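Local coordinates for transcriptional repressor, TetR family (Thermus thermophilus, PDB 3ANP), which represses genes of fatty acid degradation, probably by binding DNA at their control regions, and binds lauroyl-CoA as a ligand, at residues T31-A36 and V41-F46; Y5-R10 and F47-Y52; R25-T30 and L104-Y109. All coordinates share one frame; numbering follows the deposited sequence.

Contact 1: T31-A36 and V41-F46; sequences TATEIA and VSRGTF
The two segments form most of the predicted helix-turn-helix motif, with A32, A36, R43 and F46 meeting across the angle between helix 32-39 and helix 43-49. A36 lies in the second half of helix 32-39, and its bond to V41 spans the turn. The carbonyl O of A36 accepts from the backbone N of V41 at 2.9 Å, and the bond is nearly straight (171°). CB of A36 lies 3.3 Å from the carbonyl O of V41. It is also close to the O of S42 and faces CG2 of V41.

The F46 ring packs against A32 and I35 of helix 32-39. Its CG is anti to the backbone N (chi1 164°), which carries the ring toward that helix. CG2 of I35 meets CD1 of F46, 3.5 Å away. CB of A32 meets the other ortho carbon, CD2 of F46, at 3.7 Å. Both I35 CG2 and A32 CB lie oblique to the F46 ring. I35 and F46 also touch helix 3-25, at A18 and F22 for I35 and at I14 for F46.

The same CB of A32 lies over one face of the R43 guanidinium, 3.8 Å from NH1. R43 runs extended from CG to NE along the outer side of the pair. R43 NH1 donates to OG1 of T33 at 2.9 Å, near the guanidinium plane but bent at the hydrogen (143°).

Both helices begin with a cap. T31 and E34 form a capping box, and OG of S42 accepts from T45 N at 3.0 Å. R25 forms a salt bridge with E34.

The chemistry is thus split. Alkyl groups and one aromatic ring hold the inner side, while a single side-chain hydrogen bond ties the arginine at the exposed rim and probably limits its swing.

Contact 2: Y5-R10 and F47-Y52; sequences YQKKRR and FNYYPY
The hydroxyl oxygen of Y49 lies between the side chains of K7 and R10. The nearest neighbour of Y49 OH across the contact is a carbon, CD of R10, at 3.4 Å. CG of K7 stands at 3.8 Å from Y49 OH. The oxygen is therefore lodged against the aliphatic parts of two basic residues one turn apart on helix 3-25.

The ring of Y49 points at this helix from the last turn of helix 43-49. Its CG is anti to the carbonyl carbon (chi1 -78°), which sends the ring toward K7 and R10. Y49 CE1 comes to 3.6 Å from the backbone O of K7. On the other side of the hydroxyl, Y49 CE2 lies 3.6 Å from CD of R10. Both contacts with the ring are oblique. R10 crosses the tyrosine at about a right angle, and its guanidinium plane is turned 72° from the ring plane. The R10 chain is bent about CG-CD (chi3 -82°), the bond that ends in the touching CD, and this turns NE off the line of the chain. K7 likewise crosses the tyrosine at about a right angle.

Helix 43-49 is the second helix of the predicted helix-turn-helix motif, the one that usually reads DNA in this family. Y49 thus joins its C-terminal end to the first helix of the domain. An alanine here would leave no ring, and is likely to open a gap beside R10 CD and K7 O and leave the R10 chain freer to move.

Next to the contact, Y49 O accepts a hydrogen bond from R11 NH1, and the Y49 side chain also touches I14. Y50, the first residue to leave the helix, is buried; its OH is hydrogen-bonded to D59 on helix 54-77.

Contact 3: R25-T30 and L104-Y109; sequences RGFQET and LLPMFY
The turn that leads from helix 3-25 into the helix-turn-helix motif packs here, through F27 and Q28, on P106 of helix 101-110. On the loop side F27 carries most of the contact. Its CG is anti to the backbone N (chi1 177°), and the ring reaches toward the proline. CD2 of F27 lies 3.6 Å from CB of P106. CG of P106 also touches the ring, 3.9 Å from CG of F27. The approach is oblique, and the two side chains run past each other in opposite directions.

Q28 adds a lesser touch. Its bent chain brings Q28 NE2 to 4.0 Å from CB of P106, and places NE2 at the edge of the F27 ring.

P106 sits at a kink. A proline N carries no hydrogen, so it cannot make the helical bond to the turn before. G26 has positive phi (104°), and its carbonyl O accepts from OG1 of T30 at 2.8 Å, which closes the turn. K53 NZ bonds to the carbonyls of F27 and T30 and makes a cation-pi contact with the F27 ring. L57 of helix 54-77 touches both F27 and P106.

The side chain of P106 is about 12 Å from the bound dodecyl-CoA. This is a small apolar junction between the DNA-binding part and the C-terminal ligand-binding part of a TetR-type repressor.

Overall arrangement
Contacts 1 and 3 are partly buried, and contact 2 lies at the surface. Contact 1 and contact 2 both use helix 43-49. Contact 1 sets it against helix 32-39, and contact 2 sets its end against helix 3-25. They touch directly, for example where A32 packs on F47. Contact 3 lies closer to the centre of the chain and joins the DNA-binding part to helix 101-110. A salt bridge links contacts 1 and 3. Contacts 2 and 3 do not meet. Contact 1 has hydrogen bonds across its segments. Contact 2 sets a tyrosine among the methylenes of basic residues. Contact 3 is chiefly a phenylalanine on a proline.

Contact 1: T31-A36 and V41-F46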
loop_
_atom_site.group_PDB
_atom_site.type_symbol
_atom_site.label_atom_id
_atom_site.label_comp_id
_atom_site.label_asym_id
_atom_site.label_seq_id
_atom_site.Cartn_x
_atom_site.Cartn_y
_atom_site.Cartn_z
ATOM N N THR A 31 -16.657 9.533 -20.956
ATOM C CA THR A 31 -16.645 8.263 -21.672
ATOM C C THR A 31 -15.727 8.220 -22.896
ATOM O O THR A 31 -15.288 9.253 -23.425
ATOM C CB THR A 31 -18.075 7.873 -22.138
ATOM O OG1 THR A 31 -18.414 8.623 -23.312
ATOM C CG2 THR A 31 -19.103 8.164 -21.023
ATOM N N ALA A 32 -15.445 7.008 -23.352
ATOM C CA ALA A 32 -14.590 6.818 -24.516
ATOM C C ALA A 32 -15.198 7.520 -25.744
ATOM O O ALA A 32 -14.470 8.056 -26.593
ATOM C CB ALA A 32 -14.399 5.310 -24.785
ATOM N N THR A 33 -16.526 7.539 -25.825
ATOM C CA THR A 33 -17.191 8.180 -26.955
ATOM C C THR A 33 -16.994 9.708 -26.937
ATOM O O THR A 33 -16.814 10.319 -27.992
ATOM C CB THR A 33 -18.712 7.836 -27.000
ATOM O OG1 THR A 33 -18.876 6.426 -27.216
ATOM C CG2 THR A 33 -19.401 8.578 -28.145
ATOM N N GLU A 34 -17.023 10.320 -25.751
ATOM C CA GLU A 34 -16.813 11.768 -25.637
ATOM C C GLU A 34 -15.377 12.114 -26.000
ATOM O O GLU A 34 -15.125 13.108 -26.691
ATOM C CB GLU A 34 -17.096 12.266 -24.211
ATOM C CG GLU A 34 -18.551 12.176 -23.798
ATOM C CD GLU A 34 -18.779 12.632 -22.361
ATOM O OE1 GLU A 34 -17.954 12.287 -21.487
ATOM O OE2 GLU A 34 -19.792 13.318 -22.098
ATOM N N ILE A 35 -14.432 11.306 -25.514
ATOM C CA ILE A 35 -13.027 11.520 -25.821
ATOM C C ILE A 35 -12.801 11.431 -27.331
ATOM O O ILE A 35 -12.153 12.300 -27.926
ATOM C CB ILE A 35 -12.122 10.477 -25.098
ATOM C CG1 ILE A 35 -12.130 10.742 -23.583
ATOM C CG2 ILE A 35 -10.689 10.563 -25.617
ATOM C CD1 ILE A 35 -11.380 9.682 -22.785
ATOM N N ALA A 36 -13.337 10.381 -27.949
ATOM C CA ALA A 36 -13.202 10.172 -29.387
ATOM C C ALA A 36 -13.741 11.382 -30.155
ATOM O O ALA A 36 -13.072 11.917 -31.057
ATOM C CB ALA A 36 -13.960 8.919 -29.804
ATOM N N VAL A 41 -11.850 11.264 -33.650
ATOM C CA VAL A 41 -11.493 9.914 -34.084
ATOM C C VAL A 41 -12.692 9.051 -33.728
ATOM O O VAL A 41 -13.594 9.515 -33.045
ATOM C CB VAL A 41 -10.228 9.370 -33.365
ATOM C CG1 VAL A 41 -9.013 10.242 -33.726
ATOM C CG2 VAL A 41 -10.444 9.341 -31.845
ATOM N N SER A 42 -12.729 7.808 -34.197
ATOM C CA SER A 42 -13.859 6.940 -33.859
ATOM C C SER A 42 -13.636 6.347 -32.471
ATOM O O SER A 42 -12.519 6.361 -31.961
ATOM C CB SER A 42 -13.976 5.789 -34.861
ATOM O OG SER A 42 -12.884 4.899 -34.706
ATOM N N ARG A 43 -14.699 5.820 -31.871
ATOM C CA ARG A 43 -14.604 5.197 -30.561
ATOM C C ARG A 43 -13.629 4.029 -30.678
ATOM O O ARG A 43 -12.820 3.773 -29.778
ATOM C CB ARG A 43 -15.988 4.703 -30.117
ATOM C CG ARG A 43 -15.993 3.958 -28.779
ATOM C CD ARG A 43 -17.346 3.329 -28.497
ATOM N NE ARG A 43 -17.298 2.453 -27.322
ATOM C CZ ARG A 43 -17.550 2.852 -26.076
ATOM N NH1 ARG A 43 -17.875 4.113 -25.836
ATOM N NH2 ARG A 43 -17.474 1.990 -25.066
ATOM N N GLY A 44 -13.695 3.327 -31.808
ATOM C CA GLY A 44 -12.800 2.207 -32.033
ATOM C C GLY A 44 -11.336 2.629 -32.071
ATOM O O GLY A 44 -10.460 1.916 -31.585
ATOM N N THR A 45 -11.063 3.790 -32.653
ATOM C CA THR A 45 -9.690 4.292 -32.743
ATOM C C THR A 45 -9.170 4.701 -31.356
ATOM O O THR A 45 -8.002 4.494 -31.030
ATOM C CB THR A 45 -9.617 5.492 -33.715
ATOM O OG1 THR A 45 -9.856 5.020 -35.039
ATOM C CG2 THR A 45 -8.247 6.176 -33.664
ATOM N N PHE A 46 -10.039 5.277 -30.540
ATOM C CA PHE A 46 -9.633 5.653 -29.196
ATOM C C PHE A 46 -9.123 4.406 -28.467
ATOM O O PHE A 46 -8.079 4.447 -27.827
ATOM C CB PHE A 46 -10.797 6.222 -28.392
ATOM C CG PHE A 46 -10.519 6.265 -26.915
ATOM C CD1 PHE A 46 -9.696 7.257 -26.380
ATOM C CD2 PHE A 46 -10.983 5.251 -26.076
ATOM C CE1 PHE A 46 -9.330 7.234 -25.030
ATOM C CE2 PHE A 46 -10.623 5.214 -24.730
ATOM C CZ PHE A 46 -9.794 6.205 -24.206
#

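Contact 2: Y5-R10 and F47-Y52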
loop_
_atom_site.group_PDB
_atom_site.type_symbol
_atom_site.label_atom_id
_atom_site.label_comp_id
_atom_site.label_asym_id
_atom_site.label_seq_id
_atom_site.Cartn_x
_atom_site.Cartn_y
_atom_site.Cartn_z
ATOM N N TYR A 5 5.059 9.687 -37.505
ATOM C CA TYR A 5 4.792 11.020 -36.973
ATOM C C TYR A 5 3.272 11.216 -36.841
ATOM O O TYR A 5 2.784 11.695 -35.820
ATOM C CB TYR A 5 5.406 12.094 -37.899
ATOM C CG TYR A 5 4.942 13.523 -37.646
ATOM C CD1 TYR A 5 5.523 14.309 -36.652
ATOM C CD2 TYR A 5 3.893 14.072 -38.379
ATOM C CE1 TYR A 5 5.069 15.605 -36.393
ATOM C CE2 TYR A 5 3.425 15.370 -38.121
ATOM C CZ TYR A 5 4.015 16.124 -37.127
ATOM O OH TYR A 5 3.517 17.371 -36.834
ATOM N N GLN A 6 2.523 10.826 -37.867
ATOM C CA GLN A 6 1.076 10.991 -37.832
ATOM C C GLN A 6 0.438 10.209 -36.684
ATOM O O GLN A 6 -0.519 10.677 -36.077
ATOM C CB GLN A 6 0.456 10.585 -39.182
ATOM C CG GLN A 6 0.880 11.517 -40.332
ATOM C CD GLN A 6 0.405 11.050 -41.697
ATOM O OE1 GLN A 6 0.406 9.857 -41.988
ATOM N NE2 GLN A 6 0.014 11.996 -42.548
ATOM N N LYS A 7 0.971 9.030 -36.380
ATOM C CA LYS A 7 0.428 8.218 -35.286
ATOM C C LYS A 7 0.777 8.837 -33.934
ATOM O O LYS A 7 -0.046 8.843 -33.010
ATOM C CB LYS A 7 0.972 6.787 -35.350
ATOM C CG LYS A 7 0.379 5.957 -36.486
ATOM C CD LYS A 7 0.970 4.563 -36.507
ATOM C CE LYS A 7 0.178 3.646 -37.417
ATOM N NZ LYS A 7 -1.188 3.406 -36.878
ATOM N N LYS A 8 1.997 9.346 -33.811
ATOM C CA LYS A 8 2.396 9.979 -32.563
ATOM C C LYS A 8 1.567 11.236 -32.349
ATOM O O LYS A 8 1.195 11.556 -31.218
ATOM C CB LYS A 8 3.887 10.321 -32.576
ATOM C CG LYS A 8 4.772 9.086 -32.494
ATOM C CD LYS A 8 6.189 9.459 -32.121
ATOM C CE LYS A 8 7.021 8.210 -31.858
ATOM N NZ LYS A 8 8.376 8.545 -31.333
ATOM N N ARG A 9 1.278 11.954 -33.435
ATOM C CA ARG A 9 0.458 13.156 -33.320
ATOM C C ARG A 9 -0.957 12.749 -32.930
ATOM O O ARG A 9 -1.595 13.392 -32.096
ATOM C CB ARG A 9 0.414 13.926 -34.647
ATOM C CG ARG A 9 1.707 14.675 -34.977
ATOM C CD ARG A 9 1.825 15.969 -34.190
ATOM N NE ARG A 9 0.825 16.943 -34.623
ATOM C CZ ARG A 9 0.451 18.005 -33.907
ATOM N NH1 ARG A 9 0.998 18.241 -32.714
ATOM N NH2 ARG A 9 -0.484 18.823 -34.377
ATOM N N ARG A 10 -1.462 11.689 -33.545
ATOM C CA ARG A 10 -2.800 11.243 -33.207
ATOM C C ARG A 10 -2.891 10.807 -31.740
ATOM O O ARG A 10 -3.869 11.124 -31.062
ATOM C CB ARG A 10 -3.228 10.099 -34.123
ATOM C CG ARG A 10 -4.540 9.478 -33.725
ATOM C CD ARG A 10 -5.092 8.598 -34.830
ATOM N NE ARG A 10 -5.781 9.401 -35.836
ATOM C CZ ARG A 10 -6.568 8.899 -36.784
ATOM N NH1 ARG A 10 -6.767 7.585 -36.862
ATOM N NH2 ARG A 10 -7.177 9.713 -37.639
ATOM N N PHE A 47 -9.862 3.301 -28.556
ATOM C CA PHE A 47 -9.435 2.078 -27.876
ATOM C C PHE A 47 -8.174 1.459 -28.449
ATOM O O PHE A 47 -7.450 0.744 -27.743
ATOM C CB PHE A 47 -10.575 1.047 -27.836
ATOM C CG PHE A 47 -11.631 1.373 -26.819
ATOM C CD1 PHE A 47 -11.296 1.467 -25.461
ATOM C CD2 PHE A 47 -12.946 1.628 -27.209
ATOM C CE1 PHE A 47 -12.258 1.813 -24.505
ATOM C CE2 PHE A 47 -13.919 1.975 -26.262
ATOM C CZ PHE A 47 -13.573 2.068 -24.909
ATOM N N ASN A 48 -7.896 1.731 -29.721
ATOM C CA ASN A 48 -6.682 1.203 -30.325
ATOM C C ASN A 48 -5.481 1.870 -29.680
ATOM O O ASN A 48 -4.437 1.248 -29.507
ATOM C CB ASN A 48 -6.655 1.450 -31.844
ATOM C CG ASN A 48 -7.622 0.559 -32.589
ATOM O OD1 ASN A 48 -7.852 -0.580 -32.189
ATOM N ND2 ASN A 48 -8.180 1.062 -33.682
ATOM N N TYR A 49 -5.636 3.135 -29.307
ATOM C CA TYR A 49 -4.538 3.875 -28.680
ATOM C C TYR A 49 -4.479 3.700 -27.161
ATOM O O TYR A 49 -3.390 3.614 -26.588
ATOM C CB TYR A 49 -4.652 5.360 -29.036
ATOM C CG TYR A 49 -4.157 5.647 -30.445
ATOM C CD1 TYR A 49 -2.836 6.040 -30.671
ATOM C CD2 TYR A 49 -4.990 5.456 -31.551
ATOM C CE1 TYR A 49 -2.346 6.236 -31.966
ATOM C CE2 TYR A 49 -4.518 5.653 -32.849
ATOM C CZ TYR A 49 -3.193 6.042 -33.045
ATOM O OH TYR A 49 -2.714 6.239 -34.312
ATOM N N TYR A 50 -5.655 3.646 -26.534
ATOM C CA TYR A 50 -5.816 3.482 -25.084
ATOM C C TYR A 50 -6.919 2.437 -24.861
ATOM O O TYR A 50 -8.102 2.756 -24.894
ATOM C CB TYR A 50 -6.217 4.830 -24.455
ATOM C CG TYR A 50 -5.097 5.859 -24.498
ATOM C CD1 TYR A 50 -4.009 5.770 -23.616
ATOM C CD2 TYR A 50 -5.101 6.893 -25.443
ATOM C CE1 TYR A 50 -2.956 6.668 -23.673
ATOM C CE2 TYR A 50 -4.043 7.809 -25.502
ATOM C CZ TYR A 50 -2.974 7.687 -24.618
ATOM O OH TYR A 50 -1.904 8.552 -24.684
ATOM N N PRO A 51 -6.533 1.171 -24.643
ATOM C CA PRO A 51 -7.443 0.038 -24.424
ATOM C C PRO A 51 -8.438 0.215 -23.291
ATOM O O PRO A 51 -9.488 -0.424 -23.277
ATOM C CB PRO A 51 -6.489 -1.133 -24.179
ATOM C CG PRO A 51 -5.257 -0.734 -24.904
ATOM C CD PRO A 51 -5.133 0.727 -24.572
ATOM N N TYR A 52 -8.098 1.058 -22.324
ATOM C CA TYR A 52 -8.994 1.347 -21.210
ATOM C C TYR A 52 -8.678 2.772 -20.766
ATOM O O TYR A 52 -7.548 3.227 -20.941
ATOM C CB TYR A 52 -8.822 0.315 -20.064
ATOM C CG TYR A 52 -7.392 -0.026 -19.693
ATOM C CD1 TYR A 52 -6.739 0.627 -18.643
ATOM C CD2 TYR A 52 -6.694 -1.013 -20.393
ATOM C CE1 TYR A 52 -5.420 0.303 -18.293
ATOM C CE2 TYR A 52 -5.387 -1.333 -20.065
ATOM C CZ TYR A 52 -4.752 -0.673 -19.014
ATOM O OH TYR A 52 -3.452 -0.988 -18.716
#

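Contact 3: R25-T30 and L104-Y109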
loop_
_atom_site.group_PDB
_atom_site.type_symbol
_atom_site.label_atom_id
_atom_site.label_comp_id
_atom_site.label_asym_id
_atom_site.label_seq_id
_atom_site.Cartn_x
_atom_site.Cartn_y
_atom_site.Cartn_z
ATOM N N ARG A 25 -14.638 17.677 -16.471
ATOM C CA ARG A 25 -15.868 16.959 -16.154
ATOM C C ARG A 25 -15.729 15.748 -15.243
ATOM O O ARG A 25 -16.731 15.182 -14.812
ATOM C CB ARG A 25 -16.558 16.553 -17.464
ATOM C CG ARG A 25 -16.919 17.762 -18.345
ATOM C CD ARG A 25 -17.423 17.380 -19.725
ATOM N NE ARG A 25 -18.676 16.635 -19.673
ATOM C CZ ARG A 25 -19.288 16.123 -20.736
ATOM N NH1 ARG A 25 -20.429 15.456 -20.594
ATOM N NH2 ARG A 25 -18.760 16.276 -21.947
ATOM N N GLY A 26 -14.498 15.357 -14.942
ATOM C CA GLY A 26 -14.294 14.211 -14.076
ATOM C C GLY A 26 -13.875 12.989 -14.878
ATOM O O GLY A 26 -14.338 12.787 -16.012
ATOM N N PHE A 27 -13.003 12.174 -14.289
ATOM C CA PHE A 27 -12.503 10.976 -14.951
ATOM C C PHE A 27 -13.583 9.924 -15.184
ATOM O O PHE A 27 -13.802 9.464 -16.316
ATOM C CB PHE A 27 -11.378 10.337 -14.130
ATOM C CG PHE A 27 -10.870 9.061 -14.721
ATOM C CD1 PHE A 27 -10.115 9.076 -15.896
ATOM C CD2 PHE A 27 -11.229 7.831 -14.165
ATOM C CE1 PHE A 27 -9.732 7.871 -16.516
ATOM C CE2 PHE A 27 -10.853 6.632 -14.770
ATOM C CZ PHE A 27 -10.103 6.654 -15.952
ATOM N N GLN A 28 -14.247 9.543 -14.099
ATOM C CA GLN A 28 -15.296 8.535 -14.144
ATOM C C GLN A 28 -16.465 8.938 -15.028
ATOM O O GLN A 28 -17.041 8.092 -15.711
ATOM C CB GLN A 28 -15.826 8.252 -12.734
ATOM C CG GLN A 28 -14.817 7.636 -11.773
ATOM C CD GLN A 28 -14.322 6.273 -12.232
ATOM O OE1 GLN A 28 -15.065 5.500 -12.848
ATOM N NE2 GLN A 28 -13.065 5.967 -11.922
ATOM N N GLU A 29 -16.807 10.225 -15.016
ATOM C CA GLU A 29 -17.944 10.744 -15.791
ATOM C C GLU A 29 -17.711 10.866 -17.298
ATOM O O GLU A 29 -18.659 10.930 -18.082
ATOM C CB GLU A 29 -18.365 12.115 -15.243
ATOM C CG GLU A 29 -18.838 12.087 -13.790
ATOM C CD GLU A 29 -17.728 12.397 -12.789
ATOM O OE1 GLU A 29 -16.567 12.001 -13.019
ATOM O OE2 GLU A 29 -18.027 13.033 -11.757
ATOM N N THR A 30 -16.451 10.907 -17.695
ATOM C CA THR A 30 -16.096 11.035 -19.105
ATOM C C THR A 30 -16.013 9.667 -19.800
ATOM O O THR A 30 -15.357 8.757 -19.311
ATOM C CB THR A 30 -14.743 11.767 -19.235
ATOM O OG1 THR A 30 -14.876 13.104 -18.730
ATOM C CG2 THR A 30 -14.291 11.813 -20.683
ATOM N N LEU A 104 -5.149 11.607 -10.096
ATOM C CA LEU A 104 -4.299 10.541 -9.591
ATOM C C LEU A 104 -5.034 9.450 -8.822
ATOM O O LEU A 104 -4.591 8.299 -8.809
ATOM C CB LEU A 104 -3.190 11.117 -8.705
ATOM C CG LEU A 104 -2.240 12.112 -9.372
ATOM C CD1 LEU A 104 -1.208 12.576 -8.363
ATOM C CD2 LEU A 104 -1.564 11.457 -10.568
ATOM N N LEU A 105 -6.152 9.780 -8.182
ATOM C CA LEU A 105 -6.841 8.732 -7.409
ATOM C C LEU A 105 -7.247 7.525 -8.283
ATOM O O LEU A 105 -6.873 6.395 -7.980
ATOM C CB LEU A 105 -8.048 9.306 -6.666
ATOM C CG LEU A 105 -8.806 8.355 -5.728
ATOM C CD1 LEU A 105 -7.839 7.737 -4.737
ATOM C CD2 LEU A 105 -9.901 9.120 -4.995
ATOM N N PRO A 106 -7.999 7.747 -9.381
ATOM C CA PRO A 106 -8.355 6.566 -10.182
ATOM C C PRO A 106 -7.123 5.881 -10.754
ATOM O O PRO A 106 -7.132 4.682 -11.044
ATOM C CB PRO A 106 -9.284 7.133 -11.261
ATOM C CG PRO A 106 -8.926 8.604 -11.313
ATOM C CD PRO A 106 -8.712 8.942 -9.865
HETATM N N MSE A 107 -6.052 6.645 -10.914
HETATM C CA MSE A 107 -4.818 6.080 -11.414
HETATM C C MSE A 107 -4.233 5.128 -10.360
HETATM O O MSE A 107 -3.787 4.027 -10.692
HETATM C CB MSE A 107 -3.818 7.197 -11.749
HETATM C CG MSE A 107 -2.593 6.677 -12.467
HETATM SE SE MSE A 107 -1.136 7.936 -12.543
HETATM C CE MSE A 107 -0.596 7.845 -10.698
ATOM N N PHE A 108 -4.244 5.543 -9.092
ATOM C CA PHE A 108 -3.713 4.709 -8.007
ATOM C C PHE A 108 -4.456 3.368 -7.901
ATOM O O PHE A 108 -3.847 2.342 -7.614
ATOM C CB PHE A 108 -3.806 5.419 -6.643
ATOM C CG PHE A 108 -2.894 6.621 -6.490
ATOM C CD1 PHE A 108 -1.649 6.680 -7.129
ATOM C CD2 PHE A 108 -3.268 7.677 -5.650
ATOM C CE1 PHE A 108 -0.782 7.770 -6.934
ATOM C CE2 PHE A 108 -2.411 8.771 -5.448
ATOM C CZ PHE A 108 -1.169 8.815 -6.090
ATOM N N TYR A 109 -5.767 3.369 -8.115
ATOM C CA TYR A 109 -6.518 2.112 -8.027
ATOM C C TYR A 109 -6.078 1.112 -9.090
ATOM O O TYR A 109 -6.186 -0.095 -8.896
ATOM C CB TYR A 109 -8.027 2.362 -8.148
ATOM C CG TYR A 109 -8.632 2.877 -6.873
ATOM C CD1 TYR A 109 -8.615 2.104 -5.706
ATOM C CD2 TYR A 109 -9.196 4.147 -6.816
ATOM C CE1 TYR A 109 -9.148 2.596 -4.513
ATOM C CE2 TYR A 109 -9.725 4.643 -5.637
ATOM C CZ TYR A 109 -9.701 3.867 -4.489
ATOM O OH TYR A 109 -10.253 4.371 -3.329
#